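Local coordinates for protein putative fimbrial subunit (Corynebacterium diphtheriae, PDB 4HSQ) that probably polymerises into the shaft of a surface pilus as the major pilin SpaD, of which this chain holds domains D2 and D3, at residues Y21-K26 / L103-K108; T6-K11 / N140-Y145; R42-L47 / K82-L87. All coordinates share one frame; numbering follows the deposited sequence.

All three contacts belong to D2, the first domain in this chain, where two sheets face each other. Contact 1 pairs two inner strands of one sheet, contact 3 two strands of the other, and contact 2 bridges the sheets along an edge. Contacts 1 and 2, centres about 9 Å apart, share backbone bonds such as Thr9 N to Thr24 O; contact 3 faces contact 1 with centres about 11 Å apart. Between the sheets runs the Lys8–Asn120 isopeptide bond: Lys8, from contact 2, lies against Tyr23 of contact 1, its NZ 2.7 Å from Asp45 OD2 of contact 3. Thr144 of contact 2 lies about 11 Å from the calcium ligand Ile251, side chain to side chain.

Contact 1: Y21-K26 / L103-K108; sequences YTYTIK and LTFEVK
Six backbone hydrogen bonds carry this antiparallel pairing, two each between Tyr21 and Val107, Tyr23 and Phe105, and Ile25 and Leu103. The tightest include Tyr21 N to Val107 O at 2.8 Å, nearly straight at the hydrogen (164°). At the non-hydrogen-bonded pair between the last two sets, the hydroxyls of Thr24 and Thr104 meet tip to tip, OG1 to OG1 2.8 Å. Both threonines hold OG1 anti to the carbonyl carbon, beside the backbone N, which turns the two oxygens toward each other across the strands. Thr22 and Glu106 share this face, where the extended Glu106 chain ends in a salt bridge to Lys55. Strands 20-28 and 100-109 are inner strands of the five-stranded sheet, between 7-11 and 51-61, in the D2 sandwich; the opposite face, with Tyr21, Tyr23, Ile25, Leu103, Phe105 and Val107, is its buried core. There Tyr21 OH donates to Tyr23 OH at 2.9 Å, tying the ring tips together. Tyr21 keeps CG in the crowded position between N and carbonyl carbon (chi1 71°), so its ring lies over Val107, whose CG2 sits 3.6 Å from the Tyr21 ring centroid in a CH-pi contact. The same CG2 touches Tyr23 CE2 at 3.7 Å, one methyl serving both tyrosines. Phe105, also in the crowded position, brings its ring against Tyr23, whose CB rests over the Phe105 ring face, while the two rings cross obliquely with planes 46° apart. Ile25 CD1 closes on the edge of the Phe105 ring, 3.8 Å from Phe105 CE2, and lies alongside Leu103 CD2 at 4.0 Å. Across the core, Phe43 and Asp45 pack on this face, and the Lys8 side chain, uncharged in its isopeptide bond, lies against the Tyr23 ring.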
loop_
_atom_site.group_PDB
_atom_site.type_symbol
_atom_site.label_atom_id
_atom_site.label_comp_id
_atom_site.label_asym_id
_atom_site.label_seq_id
_atom_site.Cartn_x
_atom_site.Cartn_y
_atom_site.Cartn_z
ATOM N N TYR A 21 3.072 -2.320 5.327
ATOM C CA TYR A 21 2.567 -1.029 5.817
ATOM C C TYR A 21 1.587 -1.312 6.934
ATOM O O TYR A 21 1.277 -2.476 7.177
ATOM C CB TYR A 21 2.016 -0.119 4.718
ATOM C CG TYR A 21 0.704 -0.530 4.089
ATOM C CD1 TYR A 21 -0.512 -0.104 4.628
ATOM C CD2 TYR A 21 0.674 -1.239 2.894
ATOM C CE1 TYR A 21 -1.723 -0.417 4.015
ATOM C CE2 TYR A 21 -0.534 -1.568 2.276
ATOM C CZ TYR A 21 -1.728 -1.147 2.838
ATOM O OH TYR A 21 -2.934 -1.460 2.261
ATOM N N THR A 22 1.150 -0.280 7.643
ATOM C CA THR A 22 0.322 -0.523 8.803
ATOM C C THR A 22 -0.973 0.231 8.806
ATOM O O THR A 22 -1.118 1.267 8.148
ATOM C CB THR A 22 1.089 -0.173 10.127
ATOM O OG1 THR A 22 1.468 1.205 10.138
ATOM C CG2 THR A 22 2.317 -1.066 10.377
ATOM N N TYR A 23 -1.937 -0.360 9.523
ATOM C CA TYR A 23 -3.200 0.242 9.892
ATOM C C TYR A 23 -3.214 0.417 11.374
ATOM O O TYR A 23 -2.713 -0.455 12.093
ATOM C CB TYR A 23 -4.414 -0.598 9.480
ATOM C CG TYR A 23 -4.609 -0.650 7.986
ATOM C CD1 TYR A 23 -5.003 0.483 7.273
ATOM C CD2 TYR A 23 -4.485 -1.849 7.291
ATOM C CE1 TYR A 23 -5.237 0.426 5.895
ATOM C CE2 TYR A 23 -4.691 -1.911 5.911
ATOM C CZ TYR A 23 -5.082 -0.777 5.226
ATOM O OH TYR A 23 -5.282 -0.848 3.876
ATOM N N THR A 24 -3.882 1.469 11.847
ATOM C CA THR A 24 -4.068 1.642 13.284
ATOM C C THR A 24 -5.560 1.883 13.541
ATOM O O THR A 24 -6.191 2.670 12.826
ATOM C CB THR A 24 -3.172 2.761 13.880
ATOM O OG1 THR A 24 -1.804 2.328 13.800
ATOM C CG2 THR A 24 -3.509 3.041 15.371
ATOM N N ILE A 25 -6.106 1.195 14.546
ATOM C CA ILE A 25 -7.519 1.330 14.944
ATOM C C ILE A 25 -7.522 1.831 16.369
ATOM O O ILE A 25 -6.929 1.202 17.260
ATOM C CB ILE A 25 -8.334 0.019 14.768
ATOM C CG1 ILE A 25 -8.251 -0.491 13.291
ATOM C CG2 ILE A 25 -9.819 0.236 15.199
ATOM C CD1 ILE A 25 -8.419 -2.010 13.203
ATOM N N LYS A 26 -8.184 2.970 16.581
ATOM C CA LYS A 26 -8.284 3.600 17.905
ATOM C C LYS A 26 -9.748 3.732 18.278
ATOM O O LYS A 26 -10.600 4.081 17.437
ATOM C CB LYS A 26 -7.580 4.969 17.942
ATOM C CG LYS A 26 -6.056 4.844 17.814
ATOM C CD LYS A 26 -5.301 6.087 18.278
ATOM C CE LYS A 26 -3.828 6.047 17.904
ATOM N NZ LYS A 26 -3.045 5.042 18.691
ATOM N N LEU A 103 -4.970 -0.541 18.294
ATOM C CA LEU A 103 -4.473 -1.736 17.626
ATOM C C LEU A 103 -3.713 -1.320 16.397
ATOM O O LEU A 103 -4.285 -0.661 15.541
ATOM C CB LEU A 103 -5.626 -2.717 17.238
ATOM C CG LEU A 103 -5.266 -3.807 16.186
ATOM C CD1 LEU A 103 -4.276 -4.844 16.765
ATOM C CD2 LEU A 103 -6.511 -4.494 15.613
ATOM N N THR A 104 -2.457 -1.759 16.275
ATOM C CA THR A 104 -1.675 -1.516 15.064
ATOM C C THR A 104 -1.296 -2.860 14.485
ATOM O O THR A 104 -0.796 -3.742 15.204
ATOM C CB THR A 104 -0.418 -0.633 15.317
ATOM O OG1 THR A 104 -0.850 0.640 15.803
ATOM C CG2 THR A 104 0.383 -0.381 14.011
ATOM N N PHE A 105 -1.517 -3.022 13.178
ATOM C CA PHE A 105 -1.155 -4.284 12.544
ATOM C C PHE A 105 -0.579 -3.998 11.178
ATOM O O PHE A 105 -0.820 -2.936 10.587
ATOM C CB PHE A 105 -2.330 -5.277 12.484
ATOM C CG PHE A 105 -3.488 -4.841 11.612
ATOM C CD1 PHE A 105 -3.585 -5.270 10.295
ATOM C CD2 PHE A 105 -4.547 -4.100 12.147
ATOM C CE1 PHE A 105 -4.656 -4.862 9.490
ATOM C CE2 PHE A 105 -5.612 -3.692 11.341
ATOM C CZ PHE A 105 -5.665 -4.082 10.024
ATOM N N GLU A 106 0.155 -4.971 10.674
ATOM C CA GLU A 106 0.883 -4.865 9.440
ATOM C C GLU A 106 0.307 -5.736 8.351
ATOM O O GLU A 106 -0.100 -6.873 8.597
ATOM C CB GLU A 106 2.322 -5.249 9.756
ATOM C CG GLU A 106 3.320 -5.102 8.630
ATOM C CD GLU A 106 4.638 -5.722 9.048
ATOM O OE1 GLU A 106 5.323 -5.136 9.915
ATOM O OE2 GLU A 106 4.952 -6.828 8.562
ATOM N N VAL A 107 0.306 -5.190 7.119
ATOM C CA VAL A 107 -0.167 -5.864 5.902
ATOM C C VAL A 107 0.809 -5.630 4.765
ATOM O O VAL A 107 1.657 -4.715 4.837
ATOM C CB VAL A 107 -1.602 -5.357 5.490
ATOM C CG1 VAL A 107 -2.667 -5.735 6.526
ATOM C CG2 VAL A 107 -1.623 -3.848 5.200
ATOM N N LYS A 108 0.628 -6.380 3.676
ATOM C CA LYS A 108 1.308 -6.171 2.397
ATOM C C LYS A 108 0.259 -6.234 1.329
ATOM O O LYS A 108 -0.549 -7.164 1.338
ATOM C CB LYS A 108 2.412 -7.203 2.087
ATOM C CG LYS A 108 3.635 -7.076 3.014
ATOM C CD LYS A 108 4.685 -8.165 2.724
ATOM C CE LYS A 108 5.825 -8.048 3.728
ATOM N NZ LYS A 108 6.866 -9.104 3.530
#

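Contact 2: T6-K11 / N140-Y145; sequences TEKTVK and NEVVTY
Strands 7-11 and 142-145 run nearly parallel, 17° apart, but their axes stay 7.2 Å from each other, and the polar link is made by a side chain rather than from backbone to backbone. Asn140 supplies it. With CG in the crowded position between N and carbonyl carbon (chi1 53°), its carboxamide reaches over to Lys8 and grips both polar backbone atoms of that residue. Lys8 N donates to Asn140 OD1 at 2.9 Å in an almost straight bond (170°), arriving above the carbonyl plane. Asn140 ND2 donates in turn to Lys8 O at 3.0 Å, lying in the carbonyl plane on a lone pair. The two bonds fix the rotation of the amide and fill, at this one point, the place of a neighbouring strand. Strand 7-11 is the edge of one sheet and 142-155 belongs to the other, so the contact closes one side of the two-sheet sandwich, consistent with a CnaA-type domain of the pilin. Its internal isopeptide bond starts here: Lys8, anti to its backbone N and fully extended, runs into the core, where NZ is covalently joined to Asn120 CG and hydrogen-bonded to Asp45. The shaft of Lys8 crosses Val142 at about a right angle, with Val142 CG2 3.8 Å from Lys8 CE. Val142 CG1 meanwhile presses on the Lys8 carbonyl, 3.3 Å from Lys8 O. Farther on, Val10 slides past Val142 in the opposite direction, Val10 CG1 to Val142 CB 4.0 Å. Beyond it Val10 CG2 packs 3.6 Å from Thr144 OG1, a hydroxyl that is hydrogen-bonded to Asp12.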
loop_
_atom_site.group_PDB
_atom_site.type_symbol
_atom_site.label_atom_id
_atom_site.label_comp_id
_atom_site.label_asym_id
_atom_site.label_seq_id
_atom_site.Cartn_x
_atom_site.Cartn_y
_atom_site.Cartn_z
ATOM N N THR A 6 -14.210 6.412 17.273
ATOM C CA THR A 6 -13.699 5.167 16.670
ATOM C C THR A 6 -13.009 5.554 15.371
ATOM O O THR A 6 -13.662 6.040 14.455
ATOM C CB THR A 6 -14.856 4.186 16.486
ATOM O OG1 THR A 6 -15.688 4.254 17.641
ATOM C CG2 THR A 6 -14.396 2.789 16.294
ATOM N N GLU A 7 -11.683 5.392 15.310
ATOM C CA GLU A 7 -10.921 5.893 14.180
ATOM C C GLU A 7 -9.961 4.871 13.633
ATOM O O GLU A 7 -9.347 4.118 14.396
ATOM C CB GLU A 7 -10.120 7.125 14.638
ATOM C CG GLU A 7 -9.407 7.877 13.513
ATOM C CD GLU A 7 -8.740 9.200 13.851
ATOM O OE1 GLU A 7 -8.676 9.563 15.049
ATOM O OE2 GLU A 7 -8.270 9.875 12.907
ATOM N N LYS A 8 -9.812 4.887 12.316
ATOM C CA LYS A 8 -8.823 4.084 11.597
ATOM C C LYS A 8 -7.859 5.038 10.882
ATOM O O LYS A 8 -8.295 6.024 10.276
ATOM C CB LYS A 8 -9.489 3.120 10.603
ATOM C CG LYS A 8 -8.481 2.182 9.901
ATOM C CD LYS A 8 -9.177 1.043 9.136
ATOM C CE LYS A 8 -8.115 0.278 8.399
ATOM N NZ LYS A 8 -8.564 -1.042 7.871
ATOM N N THR A 9 -6.561 4.695 10.896
ATOM C CA THR A 9 -5.537 5.438 10.185
ATOM C C THR A 9 -4.696 4.431 9.410
ATOM O O THR A 9 -4.687 3.245 9.728
ATOM C CB THR A 9 -4.671 6.305 11.130
ATOM O OG1 THR A 9 -4.133 5.468 12.143
ATOM C CG2 THR A 9 -5.455 7.478 11.771
ATOM N N VAL A 10 -3.989 4.914 8.402
ATOM C CA VAL A 10 -3.113 4.078 7.588
ATOM C C VAL A 10 -1.797 4.802 7.430
ATOM O O VAL A 10 -1.765 6.013 7.213
ATOM C CB VAL A 10 -3.720 3.692 6.211
ATOM C CG1 VAL A 10 -4.056 4.927 5.350
ATOM C CG2 VAL A 10 -2.787 2.740 5.436
ATOM N N LYS A 11 -0.713 4.060 7.613
ATOM C CA LYS A 11 0.618 4.576 7.382
ATOM C C LYS A 11 1.186 3.767 6.232
ATOM O O LYS A 11 1.557 2.618 6.427
ATOM C CB LYS A 11 1.504 4.473 8.636
ATOM C CG LYS A 11 2.790 5.252 8.441
ATOM C CD LYS A 11 2.513 6.760 8.672
ATOM C CE LYS A 11 3.698 7.644 8.358
ATOM N NZ LYS A 11 4.160 7.494 6.935
ATOM N N ASN A 140 -14.065 5.245 10.541
ATOM C CA ASN A 140 -14.050 5.888 9.234
ATOM C C ASN A 140 -13.364 4.933 8.290
ATOM O O ASN A 140 -12.691 3.995 8.749
ATOM C CB ASN A 140 -13.250 7.196 9.302
ATOM C CG ASN A 140 -11.872 6.986 9.881
ATOM O OD1 ASN A 140 -11.734 6.634 11.047
ATOM N ND2 ASN A 140 -10.828 7.186 9.084
ATOM N N GLU A 141 -13.484 5.181 6.998
ATOM C CA GLU A 141 -12.813 4.390 5.991
ATOM C C GLU A 141 -11.580 5.135 5.519
ATOM O O GLU A 141 -11.642 6.354 5.331
ATOM C CB GLU A 141 -13.746 4.103 4.814
ATOM C CG GLU A 141 -13.191 3.048 3.877
ATOM C CD GLU A 141 -14.278 2.445 3.018
ATOM O OE1 GLU A 141 -14.814 3.197 2.181
ATOM O OE2 GLU A 141 -14.624 1.254 3.202
ATOM N N VAL A 142 -10.475 4.406 5.301
ATOM C CA VAL A 142 -9.216 4.973 4.816
ATOM C C VAL A 142 -8.934 4.339 3.487
ATOM O O VAL A 142 -9.457 3.270 3.192
ATOM C CB VAL A 142 -8.008 4.828 5.788
ATOM C CG1 VAL A 142 -8.209 5.679 7.029
ATOM C CG2 VAL A 142 -7.720 3.361 6.153
ATOM N N VAL A 143 -8.149 5.004 2.667
ATOM C CA VAL A 143 -7.883 4.486 1.335
ATOM C C VAL A 143 -6.393 4.569 1.060
ATOM O O VAL A 143 -5.740 5.541 1.439
ATOM C CB VAL A 143 -8.721 5.256 0.259
ATOM C CG1 VAL A 143 -8.650 4.564 -1.090
ATOM C CG2 VAL A 143 -10.187 5.413 0.683
ATOM N N THR A 144 -5.892 3.568 0.336
ATOM C CA THR A 144 -4.496 3.461 -0.125
ATOM C C THR A 144 -4.547 3.228 -1.616
ATOM O O THR A 144 -5.252 2.318 -2.057
ATOM C CB THR A 144 -3.799 2.297 0.600
ATOM O OG1 THR A 144 -3.863 2.542 2.011
ATOM C CG2 THR A 144 -2.351 2.126 0.158
ATOM N N TYR A 145 -3.745 3.968 -2.385
ATOM C CA TYR A 145 -3.753 3.835 -3.841
ATOM C C TYR A 145 -2.431 3.363 -4.401
ATOM O O TYR A 145 -1.375 3.912 -4.070
ATOM C CB TYR A 145 -4.063 5.179 -4.509
ATOM C CG TYR A 145 -5.412 5.775 -4.204
ATOM C CD1 TYR A 145 -6.494 5.585 -5.066
ATOM C CD2 TYR A 145 -5.614 6.538 -3.059
ATOM C CE1 TYR A 145 -7.732 6.202 -4.822
ATOM C CE2 TYR A 145 -6.841 7.172 -2.816
ATOM C CZ TYR A 145 -7.898 6.981 -3.690
ATOM O OH TYR A 145 -9.105 7.578 -3.426
#

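Contact 3: R42-L47 / K82-L87; sequences RFEDEL and KLVVTL
Strands 41-46 and 82-87 form an antiparallel pair in the second sheet of the D2 sandwich, the sheet to which 71-73 and 117-127 also belong. Their side chains sort onto two very different faces. On the face bearing Arg42, Glu44, Val84, Lys82, Thr86 and Glu46, the centre is the Glu44 carboxylate, caught between two cations. Glu44, with CG anti to the carbonyl carbon, extends alongside Val84, so that Glu44 CG lies 3.9 Å from Val84 CG2. Lys82 comes in obliquely from the partner strand, its chain bent at chi3 (96°), and its NZ forms a salt bridge of 3.0 Å with Glu44 OE1, approaching from above the carboxylate plane. Arg42 reaches the other oxygen within its own strand: NE to Glu44 OE2 is 2.7 Å and almost straight (168°), with the acceptor in the guanidinium plane. Each oxygen thus has its own cation, which probably favours the ionised glutamate. The hydrocarbon part of Arg42 runs beside Val84 and Thr86, pointing the same way, with Arg42 CD 4.1 Å from Val84 CG1. On the opposite, buried face, Phe43, Asp45, Leu83 and Val85 look toward strand 100-109. Asp45 sends OD2 to Lys8 NZ, the nitrogen of the isopeptide bond, consistent with a part for this carboxylate in forming that link, as for the acidic residue in related pilin domains. Phe43 crosses Val85 obliquely, its CG anti to the carbonyl carbon (chi1 -50°). That turn brings the ring edge close to the acceptor of its own backbone bond: Phe43 CD2 lies 3.7 Å from Val85 O, which Phe43 N holds at 2.8 Å.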
loop_
_atom_site.group_PDB
_atom_site.type_symbol
_atom_site.label_atom_id
_atom_site.label_comp_id
_atom_site.label_asym_id
_atom_site.label_seq_id
_atom_site.Cartn_x
_atom_site.Cartn_y
_atom_site.Cartn_z
ATOM N N ARG A 42 -13.298 -6.685 21.328
ATOM C CA ARG A 42 -12.547 -7.162 20.168
ATOM C C ARG A 42 -12.545 -6.131 19.033
ATOM O O ARG A 42 -13.393 -5.243 18.981
ATOM C CB ARG A 42 -13.065 -8.528 19.665
ATOM C CG ARG A 42 -14.426 -8.498 18.935
ATOM C CD ARG A 42 -14.911 -9.913 18.678
ATOM N NE ARG A 42 -16.094 -9.936 17.810
ATOM C CZ ARG A 42 -17.348 -10.013 18.247
ATOM N NH1 ARG A 42 -17.605 -10.050 19.550
ATOM N NH2 ARG A 42 -18.356 -10.043 17.386
ATOM N N PHE A 43 -11.545 -6.240 18.155
ATOM C CA PHE A 43 -11.453 -5.470 16.927
ATOM C C PHE A 43 -11.713 -6.407 15.810
ATOM O O PHE A 43 -11.179 -7.512 15.824
ATOM C CB PHE A 43 -10.043 -4.848 16.739
ATOM C CG PHE A 43 -9.466 -4.077 17.891
ATOM C CD1 PHE A 43 -9.429 -2.687 17.868
ATOM C CD2 PHE A 43 -8.861 -4.739 18.962
ATOM C CE1 PHE A 43 -8.835 -1.965 18.914
ATOM C CE2 PHE A 43 -8.255 -4.016 20.003
ATOM C CZ PHE A 43 -8.233 -2.634 19.961
ATOM N N GLU A 44 -12.459 -5.962 14.791
ATOM C CA GLU A 44 -12.705 -6.761 13.599
ATOM C C GLU A 44 -12.383 -5.925 12.401
ATOM O O GLU A 44 -12.657 -4.733 12.416
ATOM C CB GLU A 44 -14.155 -7.275 13.545
ATOM C CG GLU A 44 -14.353 -8.440 14.494
ATOM C CD GLU A 44 -15.633 -9.229 14.325
ATOM O OE1 GLU A 44 -16.385 -8.952 13.365
ATOM O OE2 GLU A 44 -15.887 -10.121 15.165
ATOM N N ASP A 45 -11.757 -6.522 11.385
ATOM C CA ASP A 45 -11.402 -5.777 10.186
ATOM C C ASP A 45 -11.398 -6.699 8.984
ATOM O O ASP A 45 -10.577 -7.630 8.904
ATOM C CB ASP A 45 -10.026 -5.091 10.366
ATOM C CG ASP A 45 -9.703 -4.049 9.302
ATOM O OD1 ASP A 45 -10.009 -4.294 8.124
ATOM O OD2 ASP A 45 -8.989 -3.070 9.626
ATOM N N GLU A 46 -12.330 -6.435 8.048
ATOM C CA GLU A 46 -12.474 -7.173 6.786
ATOM C C GLU A 46 -11.449 -6.642 5.839
ATOM O O GLU A 46 -11.589 -5.545 5.285
ATOM C CB GLU A 46 -13.885 -7.012 6.195
ATOM C CG GLU A 46 -14.979 -7.666 7.026
ATOM C CD GLU A 46 -16.359 -7.471 6.430
ATOM O OE1 GLU A 46 -16.638 -8.073 5.367
ATOM O OE2 GLU A 46 -17.144 -6.678 6.998
ATOM N N LEU A 47 -10.366 -7.365 5.715
ATOM C CA LEU A 47 -9.296 -6.877 4.874
ATOM C C LEU A 47 -9.590 -7.124 3.433
ATOM O O LEU A 47 -10.054 -8.210 3.063
ATOM C CB LEU A 47 -7.974 -7.557 5.249
ATOM C CG LEU A 47 -7.507 -7.335 6.690
ATOM C CD1 LEU A 47 -6.266 -8.162 6.959
ATOM C CD2 LEU A 47 -7.242 -5.839 6.962
ATOM N N LYS A 82 -10.844 -11.780 6.950
ATOM C CA LYS A 82 -11.291 -10.955 8.065
ATOM C C LYS A 82 -10.316 -11.161 9.231
ATOM O O LYS A 82 -10.043 -12.299 9.616
ATOM C CB LYS A 82 -12.744 -11.278 8.484
ATOM C CG LYS A 82 -13.265 -10.301 9.547
ATOM C CD LYS A 82 -14.745 -10.471 9.836
ATOM C CE LYS A 82 -15.024 -11.352 11.024
ATOM N NZ LYS A 82 -16.439 -11.224 11.462
ATOM N N LEU A 83 -9.772 -10.062 9.765
ATOM C CA LEU A 83 -8.902 -10.078 10.943
ATOM C C LEU A 83 -9.752 -9.870 12.198
ATOM O O LEU A 83 -10.588 -8.968 12.230
ATOM C CB LEU A 83 -7.829 -8.955 10.865
ATOM C CG LEU A 83 -6.935 -8.774 12.116
ATOM C CD1 LEU A 83 -6.039 -9.988 12.309
ATOM C CD2 LEU A 83 -6.075 -7.488 11.995
ATOM N N VAL A 84 -9.541 -10.696 13.226
ATOM C CA VAL A 84 -10.248 -10.533 14.504
ATOM C C VAL A 84 -9.200 -10.571 15.611
ATOM O O VAL A 84 -8.492 -11.566 15.737
ATOM C CB VAL A 84 -11.362 -11.604 14.739
ATOM C CG1 VAL A 84 -12.111 -11.322 16.038
ATOM C CG2 VAL A 84 -12.345 -11.661 13.570
ATOM N N VAL A 85 -9.107 -9.498 16.396
ATOM C CA VAL A 85 -8.190 -9.398 17.540
ATOM C C VAL A 85 -9.074 -9.315 18.763
ATOM O O VAL A 85 -9.785 -8.328 18.918
ATOM C CB VAL A 85 -7.209 -8.201 17.421
ATOM C CG1 VAL A 85 -6.294 -8.146 18.643
ATOM C CG2 VAL A 85 -6.399 -8.295 16.125
ATOM N N THR A 86 -9.086 -10.373 19.584
ATOM C CA THR A 86 -9.994 -10.494 20.737
ATOM C C THR A 86 -9.235 -10.432 22.031
ATOM O O THR A 86 -8.307 -11.207 22.214
ATOM C CB THR A 86 -10.752 -11.824 20.640
ATOM O OG1 THR A 86 -11.346 -11.948 19.348
ATOM C CG2 THR A 86 -11.832 -11.974 21.714
ATOM N N LEU A 87 -9.647 -9.566 22.957
ATOM C CA LEU A 87 -8.969 -9.542 24.249
ATOM C C LEU A 87 -9.331 -10.794 25.003
ATOM O O LEU A 87 -10.480 -11.258 24.930
ATOM C CB LEU A 87 -9.293 -8.296 25.092
ATOM C CG LEU A 87 -9.043 -6.925 24.461
ATOM C CD1 LEU A 87 -9.138 -5.856 25.525
ATOM C CD2 LEU A 87 -7.666 -6.845 23.779
#